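Local coordinates for protein putative amidohydrolase (Unidentified, PDB 3MKV) that probably acts as a zinc-dependent prolidase of the amidohydrolase superfamily, cleaving dipeptides that end in proline, at residues A[240-245]-A[260-265]; A[275-280]-A[309-314]. All coordinates share one frame; numbering follows the deposited sequence.

In the fold
Both contacts lie within the amidohydrolase family region, on the same side of the chain's centre, and follow one another along the sequence without crossing or nesting. Contact 1 comes first: helix 238-246 leads into strand 251-254, and helix 260-269 then returns to lie beside it, closing a short loop of 14 residues. After strand 272-274 the chain enters contact 2, where residues 275-280 meet helix 307-317 across an intervening run of 28 residues that is largely helical. The two contacts touch through Ile313, which packs on Asp260 and Ala263, so helix 260-269 lies between helix 238-246 and helix 307-317 in the outer layer around the barrel.

Contact 1. Residues A[240-245]-A[260-265]; sequences AIARAV and DETARL
Ile241 and Thr262 meet through their methyl branches where two neighbouring helices of the barrel's outer layer lie side by side. The order helix, strand 251-254, helix is consistent with the alternating strands and helices of a TIM-barrel amidohydrolase. The segment axes run in nearly the same direction, 18° apart, and approach to 9.7 Å, with Ala242 and Thr262 closest in the backbone.

Thr262 aims its side chain at the other helix. OG1 stands beside the backbone N (chi1 -51°), which leaves CG2 anti to that N and sends the methyl across to CG2 of Ile241 at 3.5 Å, with CB of Ile241 a little farther from that methyl at 3.8 Å. The two side chains meet at a slant, branch against branch. Threonine suits this place because it is split in character: the methyl serves the apolar interface, while OG1 turns back to its own helix start and hydrogen-bonds to OD1 of Asp259. Ile241 is beta-branched too, and offers its short CG2 arm to Thr262; its side chain also packs on Ile258 and Val266.

One turn on from Thr262, Leu265 reaches over with CG anti to its backbone N (chi1 179°). Its CD2 methyl settles against the small side of Ala242, where alanine's lack of bulk lets the leucine come close to the helix backbone. Val245 also faces the interface, but its side chain touches His269 beyond the segment and the strand residue Ile252 beneath.

No hydrogen bond joins the two segments, so the pairing rests on apolar packing, with the leucine on the more exposed flank and the isoleucine buried. At that flank, CD2 of Leu265 is 4.0 Å from both CB and CA of Ala242.

Contact 2. Residues A[275-280]-A[309-314]; sequences PTLVTY and HSIEIM
Ile311 has the most surface buried here, and its long arm is shared between Pro275 and Leu277. CG1 stands anti to the carbonyl carbon (chi1 -56°), and the bend at chi2, -59°, brings CD1 to the proline ring, 3.7 Å from Pro275 CG. The ring and the isoleucine side chain cross at about a right angle, so the terminal methyl presses on the CB-CG side of the pyrrolidine. Proline suits this non-helical link after strand 272-274: it presents a compact, rigid apolar surface and needs no backbone N-H partner.

Leu277 comes tip to tip with Ile311, its CD1 lying 3.9 Å from Ile311 CG1. Leucine has the reach to span the gap, and it also packs on Ile341 and Leu342 of helix 337-343. Met314, about one turn after Ile311, adds its flexible end, with CE 4.2 Å from Pro275 CG.

Between Pro275 and Leu277 in the sequence, Thr276 turns to the metal site: its OG1 hydrogen-bonds to ND1 of the zinc ligand His254, and its side chain touches the zinc ligand Asp326. Strand 272-274 thus ends beside the two-zinc centre, in keeping with the amidohydrolase TIM barrel, whose metal site sits at the C-terminal ends of the strands.

Contact 1. Residues A[240-245]-A[260-265]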
ATOM      1  N   ALA A 240     -20.181  -3.746  33.243  1.00 51.32           N
ATOM      2  CA  ALA A 240     -19.570  -4.485  32.140  1.00 51.28           C
ATOM      3  C   ALA A 240     -20.118  -5.910  32.011  1.00 50.81           C
ATOM      4  O   ALA A 240     -20.394  -6.394  30.913  1.00 48.66           O
ATOM      5  CB  ALA A 240     -18.064  -4.496  32.300  1.00 51.29           C
ATOM      6  N   ILE A 241     -20.291  -6.577  33.140  1.00 50.37           N
ATOM      7  CA  ILE A 241     -20.929  -7.875  33.140  1.00 52.38           C
ATOM      8  C   ILE A 241     -22.345  -7.804  32.570  1.00 55.99           C
ATOM      9  O   ILE A 241     -22.726  -8.598  31.711  1.00 57.53           O
ATOM     10  CB  ILE A 241     -20.994  -8.429  34.549  1.00 53.86           C
ATOM     11  CG1 ILE A 241     -19.571  -8.658  35.083  1.00 51.60           C
ATOM     12  CG2 ILE A 241     -21.835  -9.694  34.567  1.00 57.67           C
ATOM     13  CD1 ILE A 241     -19.505  -9.038  36.557  1.00 48.02           C
ATOM     14  N   ALA A 242     -23.118  -6.834  33.043  1.00 56.40           N
ATOM     15  CA  ALA A 242     -24.514  -6.695  32.645  1.00 54.90           C
ATOM     16  C   ALA A 242     -24.709  -6.467  31.141  1.00 53.47           C
ATOM     17  O   ALA A 242     -25.584  -7.079  30.521  1.00 53.20           O
ATOM     18  CB  ALA A 242     -25.185  -5.571  33.458  1.00 54.14           C
ATOM     19  N   ARG A 243     -23.910  -5.578  30.553  1.00 53.73           N
ATOM     20  CA  ARG A 243     -24.101  -5.227  29.140  1.00 55.68           C
ATOM     21  C   ARG A 243     -23.728  -6.394  28.232  1.00 54.09           C
ATOM     22  O   ARG A 243     -24.395  -6.663  27.225  1.00 54.06           O
ATOM     23  CB  ARG A 243     -23.308  -3.970  28.766  1.00 54.23           C
ATOM     24  CG  ARG A 243     -21.859  -4.002  29.211  1.00 64.67           C
ATOM     25  CD  ARG A 243     -21.225  -2.613  29.165  1.00 67.04           C
ATOM     26  NE  ARG A 243     -21.407  -1.971  27.865  1.00 70.93           N
ATOM     27  CZ  ARG A 243     -20.529  -2.017  26.863  1.00 65.07           C
ATOM     28  NH1 ARG A 243     -19.383  -2.688  26.988  1.00 51.30           N
ATOM     29  NH2 ARG A 243     -20.802  -1.389  25.728  1.00 60.35           N
ATOM     30  N   ALA A 244     -22.656  -7.078  28.609  1.00 48.60           N
ATOM     31  CA  ALA A 244     -22.203  -8.265  27.909  1.00 51.22           C
ATOM     32  C   ALA A 244     -23.306  -9.307  27.843  1.00 49.15           C
ATOM     33  O   ALA A 244     -23.579  -9.883  26.791  1.00 55.97           O
ATOM     34  CB  ALA A 244     -20.970  -8.841  28.610  1.00 52.69           C
ATOM     35  N   VAL A 245     -23.948  -9.549  28.974  1.00 49.80           N
ATOM     36  CA  VAL A 245     -25.024 -10.529  29.022  1.00 52.02           C
ATOM     37  C   VAL A 245     -26.259 -10.114  28.216  1.00 54.36           C
ATOM     38  O   VAL A 245     -26.911 -10.962  27.599  1.00 55.10           O
ATOM     39  CB  VAL A 245     -25.399 -10.879  30.468  1.00 51.16           C
ATOM     40  CG1 VAL A 245     -26.734 -11.587  30.513  1.00 57.27           C
ATOM     41  CG2 VAL A 245     -24.319 -11.752  31.067  1.00 42.43           C
ATOM     42  N   ASP A 260     -25.016  -8.466  43.775  1.00 71.99           N
ATOM     43  CA  ASP A 260     -26.255  -9.236  43.877  1.00 69.90           C
ATOM     44  C   ASP A 260     -27.161  -9.020  42.676  1.00 68.80           C
ATOM     45  O   ASP A 260     -27.680  -9.978  42.091  1.00 69.76           O
ATOM     46  CB  ASP A 260     -27.008  -8.851  45.146  1.00 70.86           C
ATOM     47  CG  ASP A 260     -26.230  -9.181  46.402  1.00 89.82           C
ATOM     48  OD1 ASP A 260     -25.810  -8.238  47.108  1.00101.72           O
ATOM     49  OD2 ASP A 260     -26.023 -10.383  46.678  1.00 98.13           O
ATOM     50  N   GLU A 261     -27.356  -7.756  42.315  1.00 65.16           N
ATOM     51  CA  GLU A 261     -28.285  -7.401  41.252  1.00 64.77           C
ATOM     52  C   GLU A 261     -27.860  -7.964  39.889  1.00 64.99           C
ATOM     53  O   GLU A 261     -28.699  -8.429  39.107  1.00 64.14           O
ATOM     54  CB  GLU A 261     -28.449  -5.886  41.177  1.00 64.49           C
ATOM     55  CG  GLU A 261     -29.414  -5.440  40.090  1.00 78.45           C
ATOM     56  CD  GLU A 261     -29.300  -3.956  39.770  1.00 89.91           C
ATOM     57  OE1 GLU A 261     -29.360  -3.606  38.571  1.00 93.13           O
ATOM     58  OE2 GLU A 261     -29.150  -3.144  40.713  1.00 92.24           O
ATOM     59  N   THR A 262     -26.561  -7.913  39.605  1.00 61.63           N
ATOM     60  CA  THR A 262     -26.042  -8.436  38.351  1.00 60.75           C
ATOM     61  C   THR A 262     -25.987  -9.954  38.416  1.00 60.80           C
ATOM     62  O   THR A 262     -26.249 -10.640  37.422  1.00 59.16           O
ATOM     63  CB  THR A 262     -24.642  -7.887  38.046  1.00 60.72           C
ATOM     64  OG1 THR A 262     -24.654  -6.464  38.167  1.00 58.60           O
ATOM     65  CG2 THR A 262     -24.216  -8.257  36.638  1.00 61.21           C
ATOM     66  N   ALA A 263     -25.643 -10.477  39.589  1.00 60.50           N
ATOM     67  CA  ALA A 263     -25.631 -11.923  39.791  1.00 64.69           C
ATOM     68  C   ALA A 263     -26.985 -12.475  39.403  1.00 65.04           C
ATOM     69  O   ALA A 263     -27.081 -13.505  38.738  1.00 65.79           O
ATOM     70  CB  ALA A 263     -25.320 -12.262  41.243  1.00 66.56           C
ATOM     71  N   ARG A 264     -28.032 -11.768  39.819  1.00 68.60           N
ATOM     72  CA  ARG A 264     -29.396 -12.167  39.518  1.00 68.16           C
ATOM     73  C   ARG A 264     -29.645 -12.200  38.020  1.00 64.60           C
ATOM     74  O   ARG A 264     -30.211 -13.156  37.503  1.00 68.16           O
ATOM     75  CB  ARG A 264     -30.406 -11.241  40.208  1.00 71.30           C
ATOM     76  CG  ARG A 264     -30.728 -11.629  41.651  1.00 75.79           C
ATOM     77  CD  ARG A 264     -32.076 -11.045  42.119  1.00 81.61           C
ATOM     78  NE  ARG A 264     -32.056  -9.583  42.195  1.00 80.00           N
ATOM     79  CZ  ARG A 264     -31.380  -8.893  43.112  1.00 79.38           C
ATOM     80  NH1 ARG A 264     -30.660  -9.524  44.034  1.00 79.62           N
ATOM     81  NH2 ARG A 264     -31.411  -7.568  43.100  1.00 77.64           N
ATOM     82  N   LEU A 265     -29.216 -11.153  37.327  1.00 66.67           N
ATOM     83  CA  LEU A 265     -29.452 -11.015  35.889  1.00 63.45           C
ATOM     84  C   LEU A 265     -28.784 -12.130  35.088  1.00 60.54           C
ATOM     85  O   LEU A 265     -29.364 -12.674  34.142  1.00 61.83           O
ATOM     86  CB  LEU A 265     -28.953  -9.653  35.412  1.00 64.61           C
ATOM     87  CG  LEU A 265     -29.101  -9.368  33.920  1.00 65.43           C
ATOM     88  CD1 LEU A 265     -30.512  -8.898  33.593  1.00 60.07           C
ATOM     89  CD2 LEU A 265     -28.072  -8.334  33.496  1.00 65.93           C
TER

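Contact 2. Residues A[275-280]-A[309-314]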
ATOM      1  N   PRO A 275     -15.132 -17.988  37.610  1.00 53.34           N
ATOM      2  CA  PRO A 275     -14.211 -17.299  38.504  1.00 52.24           C
ATOM      3  C   PRO A 275     -12.825 -17.877  38.318  1.00 50.89           C
ATOM      4  O   PRO A 275     -12.694 -19.067  38.037  1.00 50.23           O
ATOM      5  CB  PRO A 275     -14.742 -17.660  39.907  1.00 54.27           C
ATOM      6  CG  PRO A 275     -16.140 -18.210  39.680  1.00 55.86           C
ATOM      7  CD  PRO A 275     -16.068 -18.863  38.338  1.00 52.63           C
ATOM      8  N   THR A 276     -11.795 -17.057  38.486  1.00 50.75           N
ATOM      9  CA  THR A 276     -10.428 -17.539  38.321  1.00 51.16           C
ATOM     10  C   THR A 276      -9.538 -17.052  39.466  1.00 54.28           C
ATOM     11  O   THR A 276      -8.473 -16.465  39.242  1.00 55.34           O
ATOM     12  CB  THR A 276      -9.858 -17.118  36.946  1.00 52.99           C
ATOM     13  OG1 THR A 276      -9.874 -15.683  36.828  1.00 60.31           O
ATOM     14  CG2 THR A 276     -10.700 -17.719  35.816  1.00 46.33           C
ATOM     15  N   LEU A 277      -9.990 -17.319  40.693  1.00 57.22           N
ATOM     16  CA  LEU A 277      -9.393 -16.766  41.930  1.00 56.62           C
ATOM     17  C   LEU A 277      -7.901 -17.039  42.152  1.00 50.52           C
ATOM     18  O   LEU A 277      -7.163 -16.175  42.615  1.00 54.30           O
ATOM     19  CB  LEU A 277     -10.180 -17.244  43.164  1.00 54.91           C
ATOM     20  CG  LEU A 277     -11.683 -16.974  43.145  1.00 52.55           C
ATOM     21  CD1 LEU A 277     -12.350 -17.489  44.403  1.00 56.14           C
ATOM     22  CD2 LEU A 277     -11.938 -15.485  42.977  1.00 51.20           C
ATOM     23  N   VAL A 278      -7.463 -18.247  41.843  1.00 53.24           N
ATOM     24  CA  VAL A 278      -6.086 -18.639  42.119  1.00 54.73           C
ATOM     25  C   VAL A 278      -5.077 -17.703  41.449  1.00 57.89           C
ATOM     26  O   VAL A 278      -3.984 -17.460  41.975  1.00 58.93           O
ATOM     27  CB  VAL A 278      -5.829 -20.098  41.679  1.00 52.81           C
ATOM     28  CG1 VAL A 278      -6.076 -20.253  40.175  1.00 48.51           C
ATOM     29  CG2 VAL A 278      -4.426 -20.543  42.082  1.00 39.56           C
ATOM     30  N   THR A 279      -5.444 -17.177  40.287  1.00 60.55           N
ATOM     31  CA  THR A 279      -4.534 -16.331  39.535  1.00 60.05           C
ATOM     32  C   THR A 279      -4.233 -15.026  40.259  1.00 58.28           C
ATOM     33  O   THR A 279      -3.100 -14.547  40.232  1.00 58.76           O
ATOM     34  CB  THR A 279      -5.057 -16.024  38.125  1.00 59.08           C
ATOM     35  OG1 THR A 279      -4.050 -15.309  37.401  1.00 59.48           O
ATOM     36  CG2 THR A 279      -6.324 -15.187  38.190  1.00 62.77           C
ATOM     37  N   TYR A 280      -5.237 -14.453  40.911  1.00 59.13           N
ATOM     38  CA  TYR A 280      -5.029 -13.196  41.631  1.00 62.93           C
ATOM     39  C   TYR A 280      -4.104 -13.372  42.836  1.00 64.88           C
ATOM     40  O   TYR A 280      -3.217 -12.545  43.072  1.00 66.54           O
ATOM     41  CB  TYR A 280      -6.371 -12.559  41.996  1.00 59.29           C
ATOM     42  CG  TYR A 280      -7.260 -12.486  40.778  1.00 59.96           C
ATOM     43  CD1 TYR A 280      -6.838 -11.804  39.647  1.00 58.87           C
ATOM     44  CD2 TYR A 280      -8.496 -13.125  40.737  1.00 56.66           C
ATOM     45  CE1 TYR A 280      -7.620 -11.738  38.512  1.00 56.14           C
ATOM     46  CE2 TYR A 280      -9.292 -13.065  39.596  1.00 56.13           C
ATOM     47  CZ  TYR A 280      -8.837 -12.366  38.486  1.00 59.44           C
ATOM     48  OH  TYR A 280      -9.583 -12.284  37.332  1.00 61.39           O
ATOM     49  N   HIS A 309     -15.500 -13.165  48.092  1.00 69.24           N
ATOM     50  CA  HIS A 309     -16.876 -12.771  48.377  1.00 70.79           C
ATOM     51  C   HIS A 309     -17.827 -12.890  47.167  1.00 64.95           C
ATOM     52  O   HIS A 309     -19.014 -13.201  47.332  1.00 57.02           O
ATOM     53  CB  HIS A 309     -16.920 -11.360  48.984  1.00 74.59           C
ATOM     54  CG  HIS A 309     -18.305 -10.883  49.304  1.00 81.47           C
ATOM     55  ND1 HIS A 309     -19.154 -11.574  50.140  1.00 83.84           N
ATOM     56  CD2 HIS A 309     -18.984  -9.781  48.904  1.00 91.01           C
ATOM     57  CE1 HIS A 309     -20.301 -10.923  50.238  1.00 88.96           C
ATOM     58  NE2 HIS A 309     -20.222  -9.829  49.499  1.00 90.93           N
ATOM     59  N   SER A 310     -17.311 -12.633  45.966  1.00 60.33           N
ATOM     60  CA  SER A 310     -18.118 -12.745  44.739  1.00 59.73           C
ATOM     61  C   SER A 310     -18.787 -14.104  44.634  1.00 59.13           C
ATOM     62  O   SER A 310     -19.917 -14.209  44.156  1.00 60.16           O
ATOM     63  CB  SER A 310     -17.273 -12.484  43.483  1.00 58.89           C
ATOM     64  OG  SER A 310     -16.230 -13.445  43.334  1.00 56.34           O
ATOM     65  N   ILE A 311     -18.077 -15.140  45.083  1.00 60.01           N
ATOM     66  CA  ILE A 311     -18.589 -16.513  45.070  1.00 61.37           C
ATOM     67  C   ILE A 311     -19.872 -16.637  45.893  1.00 63.45           C
ATOM     68  O   ILE A 311     -20.861 -17.235  45.446  1.00 63.06           O
ATOM     69  CB  ILE A 311     -17.540 -17.515  45.610  1.00 60.09           C
ATOM     70  CG1 ILE A 311     -16.230 -17.409  44.820  1.00 58.24           C
ATOM     71  CG2 ILE A 311     -18.078 -18.939  45.568  1.00 55.24           C
ATOM     72  CD1 ILE A 311     -16.386 -17.667  43.331  1.00 59.56           C
ATOM     73  N   GLU A 312     -19.844 -16.070  47.096  1.00 67.39           N
ATOM     74  CA  GLU A 312     -21.006 -16.066  47.986  1.00 66.21           C
ATOM     75  C   GLU A 312     -22.179 -15.372  47.311  1.00 61.15           C
ATOM     76  O   GLU A 312     -23.294 -15.893  47.302  1.00 59.58           O
ATOM     77  CB  GLU A 312     -20.659 -15.362  49.303  1.00 72.01           C
ATOM     78  CG  GLU A 312     -19.566 -16.049  50.118  1.00 81.24           C
ATOM     79  CD  GLU A 312     -18.900 -15.110  51.120  1.00 87.09           C
ATOM     80  OE1 GLU A 312     -19.294 -13.926  51.176  1.00 86.85           O
ATOM     81  OE2 GLU A 312     -17.978 -15.553  51.841  1.00 86.72           O
ATOM     82  N   ILE A 313     -21.911 -14.194  46.743  1.00 59.41           N
ATOM     83  CA  ILE A 313     -22.896 -13.443  45.968  1.00 55.68           C
ATOM     84  C   ILE A 313     -23.510 -14.270  44.834  1.00 57.25           C
ATOM     85  O   ILE A 313     -24.725 -14.237  44.615  1.00 58.09           O
ATOM     86  CB  ILE A 313     -22.277 -12.138  45.379  1.00 61.00           C
ATOM     87  CG1 ILE A 313     -22.017 -11.114  46.488  1.00 52.02           C
ATOM     88  CG2 ILE A 313     -23.163 -11.536  44.276  1.00 45.93           C
ATOM     89  CD1 ILE A 313     -21.339  -9.845  45.995  1.00 54.20           C
ATOM     90  N   MET A 314     -22.677 -15.016  44.116  1.00 59.01           N
ATOM     91  CA  MET A 314     -23.155 -15.755  42.943  1.00 56.95           C
ATOM     92  C   MET A 314     -23.948 -16.984  43.334  1.00 57.14           C
ATOM     93  O   MET A 314     -24.912 -17.351  42.659  1.00 60.21           O
ATOM     94  CB  MET A 314     -21.997 -16.125  42.006  1.00 60.04           C
ATOM     95  CG  MET A 314     -21.552 -14.981  41.091  1.00 55.15           C
ATOM     96  SD  MET A 314     -20.129 -15.364  40.043  1.00 54.46           S
ATOM     97  CE  MET A 314     -18.769 -15.308  41.202  1.00 57.18           C
TER